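Local coordinates for protein CocE/NonD family hydrolase (Staphylococcus aureus subsp. aureus COL, PDB 3III) that probably hydrolyses ester or amide bonds as an alpha/beta-hydrolase of the CocE/NonD family, its natural substrate not being established, at residues T45-R49 / E144-V149; G77-K83 / T99-E105. One frame throughout, in Å; residues are numbered along the deposited sequence.

Contact 1 of 2, residues T45-R49 / E144-V149; sequences TVEMR and EDYYEV
The guanidinium of Arg49 meets two helix carboxylates at its edge, both oxygens lying close to its plane: OE2 of Glu148 opposite NE and OE1 of Glu144 opposite NH2. Neither carboxylate is coplanar with it. The Glu148 plane stands 78° from the guanidinium, and Arg49 NE reaches Glu148 OE2 at 3.1 Å from above the carboxylate. Glu144 OE1 receives Arg49 NH2 at 3.1 Å on its anti side, the glutamate chain being extended beyond CG to carry it there. The same Glu148 OE2 takes a shorter bond, 2.8 Å, from the backbone N of Arg49, this time through its syn lone pair. A bend at chi3 of Arg49 (-52°) folds NE back to the oxygen that the main chain already holds. Water 1 ties Glu148 OE1 to the carbonyl O of Glu47.

Beside this charged group lies Met48, a selenomethionine. Bent at chi2 and chi3, it lays SE 3.6 Å from Asp145 OD1, while its CE rests 4.0 Å from Val149 CG2 and also touches Glu148 CB. Asp145 turns its charge to Arg126, and Leu54 of strand 53-60 packs on Met48, Asp145 and Val149. By gripping one glutamate oxygen, backbone and side chain of Arg49 hold the chain just after strand 36-47 to helix 140-154 and limit the side chain's freedom; the positive charge probably favours ionised glutamates.

Contact 2 of 2, residues G77-K83 / T99-E105; sequences GKDNKPK and TSSFTPE
Pro82 and Pro104 each press a ring against carbonyl oxygens of the other segment. Pro82 CG sits 3.4 Å from Thr103 O and also faces Ser100 O, with CD over Ser101 O; Pro104 CG lies 3.4 Å from Lys78 O, and its CA makes a CA-H...O contact of 3.6 Å with Asn80 O. Glu105 supplies the direct hydrogen bond between the segments. Its chain, bent at chi2 (87°), curls back along Pro82, bringing OE2 to 2.9 Å from Lys83 N. The N-H approaches from above the carboxylate plane, 36° out of it, in a fairly straight bond of 164°. The other oxygen, Glu105 OE1, reaches Asn80 ND2 through water 4.

A second shell sets these groups in place. The Asn80 amide is held at both ends, ND2 by the carbonyl of Tyr76 and OD1 by Arg224. Gly77 adopts backbone angles that call for glycine, where the chain turns close by Asn80 OD1. Lys78 NZ bonds Asp79 OD2 at 2.6 Å and is shared with Asp43, tying this loop to the sheet. In the facing segment, Ser100 OG accepts from Phe102 N at 3.3 Å and is hydrogen-bonded to Asp109, whereas Ser101 OG turns to Asp29 of strand 22-30.

Residues 100-103 form a type I beta turn, and Ser100 OG with Phe102 N makes an ST turn within it. The side chain of Lys83 comes within about 5 Å of a bound palmitic acid, so one end of the contact lies near that ligand, whose role is not established. Both loops lie in the S15-family region, 77-83 in the loop after strand 67-74 of the central alpha/beta-hydrolase sheet.

Both contacts are partly buried and belong to the alpha/beta-hydrolase portion, with centres 22 Å apart and nearest atoms about 8 Å apart. Contact 1 joins regular elements, a strand end and a helix; contact 2 joins two loops without helix or strand. Each has buried and exposed members: in contact 1 a charged, exposed fringe borders a selenomethionine and valine interior, whereas contact 2 centres on proline rings against carbonyls, Pro104 buried and Pro82 partly exposed. A glutamate accepts a backbone N-H in both, yet only contact 1 adds salt bridges across the segments. Strand 53-60 touches side chains of both, and strand 67-74, whose Met71 touches Val149, leads into the loop that holds 77-83.

Contact 1 of 2, residues T45-R49 / E144-V149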
loop_
_atom_site.group_PDB
_atom_site.type_symbol
_atom_site.label_atom_id
_atom_site.label_comp_id
_atom_site.label_asym_id
_atom_site.label_seq_id
_atom_site.Cartn_x
_atom_site.Cartn_y
_atom_site.Cartn_z
ATOM N N THR A 45 -2.469 29.621 -7.052
ATOM C CA THR A 45 -1.098 29.300 -6.646
ATOM C C THR A 45 -0.931 29.511 -5.167
ATOM O O THR A 45 -1.610 30.321 -4.587
ATOM C CB THR A 45 -0.044 30.153 -7.372
ATOM O OG1 THR A 45 -0.283 31.526 -7.071
ATOM C CG2 THR A 45 -0.112 29.941 -8.855
ATOM N N VAL A 46 -0.057 28.734 -4.545
ATOM C CA VAL A 46 0.377 28.971 -3.175
ATOM C C VAL A 46 1.894 29.115 -3.202
ATOM O O VAL A 46 2.621 28.323 -3.848
ATOM C CB VAL A 46 -0.003 27.804 -2.239
ATOM C CG1 VAL A 46 0.493 28.063 -0.810
ATOM C CG2 VAL A 46 -1.459 27.568 -2.238
ATOM N N GLU A 47 2.408 30.116 -2.514
ATOM C CA GLU A 47 3.857 30.402 -2.599
ATOM C C GLU A 47 4.580 29.776 -1.416
ATOM O O GLU A 47 4.204 30.032 -0.268
ATOM C CB GLU A 47 4.123 31.920 -2.656
ATOM C CG GLU A 47 5.554 32.255 -2.968
ATOM C CD GLU A 47 5.806 33.729 -3.038
ATOM O OE1 GLU A 47 4.882 34.460 -3.339
ATOM O OE2 GLU A 47 6.947 34.157 -2.838
HETATM N N MSE A 48 5.616 28.972 -1.707
HETATM C CA MSE A 48 6.441 28.335 -0.701
HETATM C C MSE A 48 7.441 29.317 -0.084
HETATM O O MSE A 48 7.715 30.418 -0.637
HETATM C CB MSE A 48 7.191 27.148 -1.290
HETATM C CG MSE A 48 6.349 26.130 -2.013
HETATM SE SE MSE A 48 5.098 25.196 -0.810
HETATM C CE MSE A 48 3.539 26.488 -0.944
ATOM N N ARG A 49 8.057 28.895 1.019
ATOM C CA ARG A 49 9.032 29.758 1.725
ATOM C C ARG A 49 10.160 30.179 0.803
ATOM O O ARG A 49 10.619 31.285 0.896
ATOM C CB ARG A 49 9.647 29.075 2.947
ATOM C CG ARG A 49 8.793 29.161 4.257
ATOM C CD ARG A 49 9.177 28.026 5.243
ATOM N NE ARG A 49 9.118 26.722 4.575
ATOM C CZ ARG A 49 9.888 25.667 4.851
ATOM N NH1 ARG A 49 10.788 25.715 5.836
ATOM N NH2 ARG A 49 9.769 24.568 4.124
ATOM N N GLU A 144 7.235 19.120 3.330
ATOM C CA GLU A 144 7.298 20.528 3.782
ATOM C C GLU A 144 6.440 21.448 2.908
ATOM O O GLU A 144 5.765 22.376 3.423
ATOM C CB GLU A 144 8.743 21.009 3.901
ATOM C CG GLU A 144 9.436 20.347 5.102
ATOM C CD GLU A 144 10.864 20.782 5.282
ATOM O OE1 GLU A 144 11.222 21.846 4.714
ATOM O OE2 GLU A 144 11.610 20.084 6.021
ATOM N N ASP A 145 6.439 21.190 1.593
ATOM C CA ASP A 145 5.624 21.964 0.668
ATOM C C ASP A 145 4.130 21.732 0.959
ATOM O O ASP A 145 3.352 22.672 1.007
ATOM C CB ASP A 145 5.919 21.563 -0.779
ATOM C CG ASP A 145 7.288 22.029 -1.274
ATOM O OD1 ASP A 145 7.864 22.952 -0.684
ATOM O OD2 ASP A 145 7.767 21.433 -2.262
ATOM N N TYR A 146 3.754 20.467 1.143
ATOM C CA TYR A 146 2.383 20.053 1.494
ATOM C C TYR A 146 1.911 20.740 2.790
ATOM O O TYR A 146 0.815 21.314 2.860
ATOM C CB TYR A 146 2.346 18.515 1.614
ATOM C CG TYR A 146 0.973 17.821 1.468
ATOM C CD1 TYR A 146 0.901 16.439 1.370
ATOM C CD2 TYR A 146 -0.239 18.516 1.526
ATOM C CE1 TYR A 146 -0.312 15.784 1.251
ATOM C CE2 TYR A 146 -1.463 17.857 1.419
ATOM C CZ TYR A 146 -1.482 16.485 1.277
ATOM O OH TYR A 146 -2.660 15.801 1.136
ATOM N N TYR A 147 2.777 20.769 3.790
ATOM C CA TYR A 147 2.477 21.459 5.013
ATOM C C TYR A 147 2.117 22.922 4.756
ATOM O O TYR A 147 1.124 23.417 5.322
ATOM C CB TYR A 147 3.678 21.367 5.923
ATOM C CG TYR A 147 3.640 22.011 7.302
ATOM C CD1 TYR A 147 3.562 23.404 7.490
ATOM C CD2 TYR A 147 3.861 21.230 8.417
ATOM C CE1 TYR A 147 3.638 23.961 8.779
ATOM C CE2 TYR A 147 3.919 21.786 9.701
ATOM C CZ TYR A 147 3.816 23.124 9.873
ATOM O OH TYR A 147 3.892 23.621 11.156
ATOM N N GLU A 148 2.909 23.612 3.919
ATOM C CA GLU A 148 2.576 25.010 3.609
ATOM C C GLU A 148 1.166 25.178 2.984
ATOM O O GLU A 148 0.424 26.162 3.303
ATOM C CB GLU A 148 3.662 25.683 2.743
ATOM C CG GLU A 148 5.020 25.835 3.408
ATOM C CD GLU A 148 5.873 26.959 2.822
ATOM O OE1 GLU A 148 5.401 28.103 2.917
ATOM O OE2 GLU A 148 6.989 26.698 2.288
ATOM N N VAL A 149 0.777 24.250 2.120
ATOM C CA VAL A 149 -0.498 24.350 1.459
ATOM C C VAL A 149 -1.647 24.099 2.466
ATOM O O VAL A 149 -2.703 24.776 2.390
ATOM C CB VAL A 149 -0.599 23.440 0.190
ATOM C CG1 VAL A 149 -1.944 23.634 -0.507
ATOM C CG2 VAL A 149 0.592 23.758 -0.820
HETATM O O HOH W 1 5.567 30.564 2.078
HETATM O O HOH W 2 8.248 24.619 1.374
#

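Contact 2 of 2, residues G77-K83 / T99-E105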
loop_
_atom_site.group_PDB
_atom_site.type_symbol
_atom_site.label_atom_id
_atom_site.label_comp_id
_atom_site.label_asym_id
_atom_site.label_seq_id
_atom_site.Cartn_x
_atom_site.Cartn_y
_atom_site.Cartn_z
ATOM N N GLY A 77 -0.490 15.200 -11.826
ATOM C CA GLY A 77 -1.304 16.075 -12.643
ATOM C C GLY A 77 -2.617 16.362 -11.935
ATOM O O GLY A 77 -3.416 15.460 -11.733
ATOM N N LYS A 78 -2.832 17.629 -11.555
ATOM C CA LYS A 78 -4.061 18.057 -10.869
ATOM C C LYS A 78 -5.282 18.167 -11.816
ATOM O O LYS A 78 -6.437 18.217 -11.312
ATOM C CB LYS A 78 -3.850 19.378 -10.153
ATOM C CG LYS A 78 -3.707 20.602 -11.086
ATOM C CD LYS A 78 -3.702 21.914 -10.292
ATOM C CE LYS A 78 -3.578 23.143 -11.152
ATOM N NZ LYS A 78 -4.707 23.287 -12.137
ATOM N N ASP A 79 -5.054 18.245 -13.122
ATOM C CA ASP A 79 -6.137 18.371 -14.070
ATOM C C ASP A 79 -6.357 17.127 -14.902
ATOM O O ASP A 79 -7.008 17.173 -15.933
ATOM C CB ASP A 79 -5.864 19.578 -14.957
ATOM C CG ASP A 79 -5.872 20.828 -14.166
ATOM O OD1 ASP A 79 -6.897 21.061 -13.537
ATOM O OD2 ASP A 79 -4.861 21.541 -14.121
ATOM N N ASN A 80 -5.824 16.007 -14.463
ATOM C CA ASN A 80 -6.071 14.757 -15.178
ATOM C C ASN A 80 -7.561 14.409 -15.251
ATOM O O ASN A 80 -8.266 14.340 -14.224
ATOM C CB ASN A 80 -5.271 13.601 -14.562
ATOM C CG ASN A 80 -3.745 13.805 -14.662
ATOM O OD1 ASN A 80 -3.217 14.796 -15.245
ATOM N ND2 ASN A 80 -3.028 12.851 -14.104
ATOM N N LYS A 81 -8.047 14.269 -16.482
ATOM C CA LYS A 81 -9.343 13.668 -16.712
ATOM C C LYS A 81 -9.175 12.135 -16.501
ATOM O O LYS A 81 -8.312 11.504 -17.136
ATOM C CB LYS A 81 -9.895 14.019 -18.124
ATOM C CG LYS A 81 -11.382 13.727 -18.278
ATOM C CD LYS A 81 -11.913 14.208 -19.623
ATOM C CE LYS A 81 -13.313 13.656 -19.899
ATOM N NZ LYS A 81 -13.296 12.153 -19.950
ATOM N N PRO A 82 -9.982 11.537 -15.593
ATOM C CA PRO A 82 -9.778 10.082 -15.380
ATOM C C PRO A 82 -9.958 9.262 -16.679
ATOM O O PRO A 82 -10.856 9.577 -17.475
ATOM C CB PRO A 82 -10.849 9.716 -14.341
ATOM C CG PRO A 82 -11.926 10.840 -14.429
ATOM C CD PRO A 82 -11.199 12.072 -14.934
ATOM N N LYS A 83 -9.129 8.244 -16.902
ATOM C CA LYS A 83 -9.201 7.485 -18.152
ATOM C C LYS A 83 -10.378 6.519 -18.145
ATOM O O LYS A 83 -10.462 5.662 -17.281
ATOM C CB LYS A 83 -7.913 6.729 -18.378
ATOM C CG LYS A 83 -6.747 7.632 -18.667
ATOM C CD LYS A 83 -5.750 6.946 -19.592
ATOM C CE LYS A 83 -4.585 6.342 -18.843
ATOM N NZ LYS A 83 -3.640 5.711 -19.798
ATOM N N THR A 99 -16.481 7.627 -10.805
ATOM C CA THR A 99 -16.146 8.972 -10.329
ATOM C C THR A 99 -16.694 10.000 -11.306
ATOM O O THR A 99 -17.031 9.655 -12.458
ATOM C CB THR A 99 -14.640 9.204 -10.144
ATOM O OG1 THR A 99 -14.049 9.386 -11.443
ATOM C CG2 THR A 99 -13.974 8.111 -9.421
ATOM N N SER A 100 -16.830 11.247 -10.831
ATOM C CA SER A 100 -17.078 12.333 -11.746
ATOM C C SER A 100 -15.858 12.584 -12.657
ATOM O O SER A 100 -14.732 12.180 -12.395
ATOM C CB SER A 100 -17.381 13.619 -11.035
ATOM O OG SER A 100 -16.228 14.122 -10.410
ATOM N N SER A 101 -16.092 13.352 -13.698
ATOM C CA SER A 101 -15.016 13.704 -14.622
ATOM C C SER A 101 -14.008 14.714 -14.022
ATOM O O SER A 101 -13.003 15.099 -14.677
ATOM C CB SER A 101 -15.652 14.158 -15.934
ATOM O OG SER A 101 -16.479 15.294 -15.704
ATOM N N PHE A 102 -14.259 15.174 -12.792
ATOM C CA PHE A 102 -13.391 16.177 -12.135
ATOM C C PHE A 102 -12.550 15.523 -11.004
ATOM O O PHE A 102 -12.196 16.169 -10.009
ATOM C CB PHE A 102 -14.245 17.322 -11.605
ATOM C CG PHE A 102 -14.806 18.229 -12.697
ATOM C CD1 PHE A 102 -14.113 19.341 -13.097
ATOM C CD2 PHE A 102 -15.995 17.925 -13.326
ATOM C CE1 PHE A 102 -14.601 20.162 -14.092
ATOM C CE2 PHE A 102 -16.492 18.739 -14.328
ATOM C CZ PHE A 102 -15.802 19.843 -14.723
ATOM N N THR A 103 -12.268 14.236 -11.164
ATOM C CA THR A 103 -11.556 13.430 -10.194
ATOM C C THR A 103 -10.330 12.750 -10.856
ATOM O O THR A 103 -10.461 11.701 -11.461
ATOM C CB THR A 103 -12.440 12.309 -9.643
ATOM O OG1 THR A 103 -13.709 12.827 -9.228
ATOM C CG2 THR A 103 -11.757 11.616 -8.474
ATOM N N PRO A 104 -9.137 13.368 -10.734
ATOM C CA PRO A 104 -7.923 12.682 -11.093
ATOM C C PRO A 104 -7.836 11.401 -10.278
ATOM O O PRO A 104 -8.273 11.342 -9.133
ATOM C CB PRO A 104 -6.803 13.671 -10.714
ATOM C CG PRO A 104 -7.524 15.066 -10.711
ATOM C CD PRO A 104 -8.896 14.723 -10.184
ATOM N N GLU A 105 -7.244 10.384 -10.876
ATOM C CA GLU A 105 -7.258 9.046 -10.291
ATOM C C GLU A 105 -6.816 9.037 -8.849
ATOM O O GLU A 105 -5.789 9.575 -8.509
ATOM C CB GLU A 105 -6.360 8.123 -11.116
ATOM C CG GLU A 105 -7.049 7.649 -12.443
ATOM C CD GLU A 105 -6.913 8.578 -13.699
ATOM O OE1 GLU A 105 -6.546 9.797 -13.611
ATOM O OE2 GLU A 105 -7.193 8.025 -14.801
HETATM O O HOH W 3 -10.180 15.684 -13.591
HETATM O O HOH W 4 -4.132 10.790 -12.650
#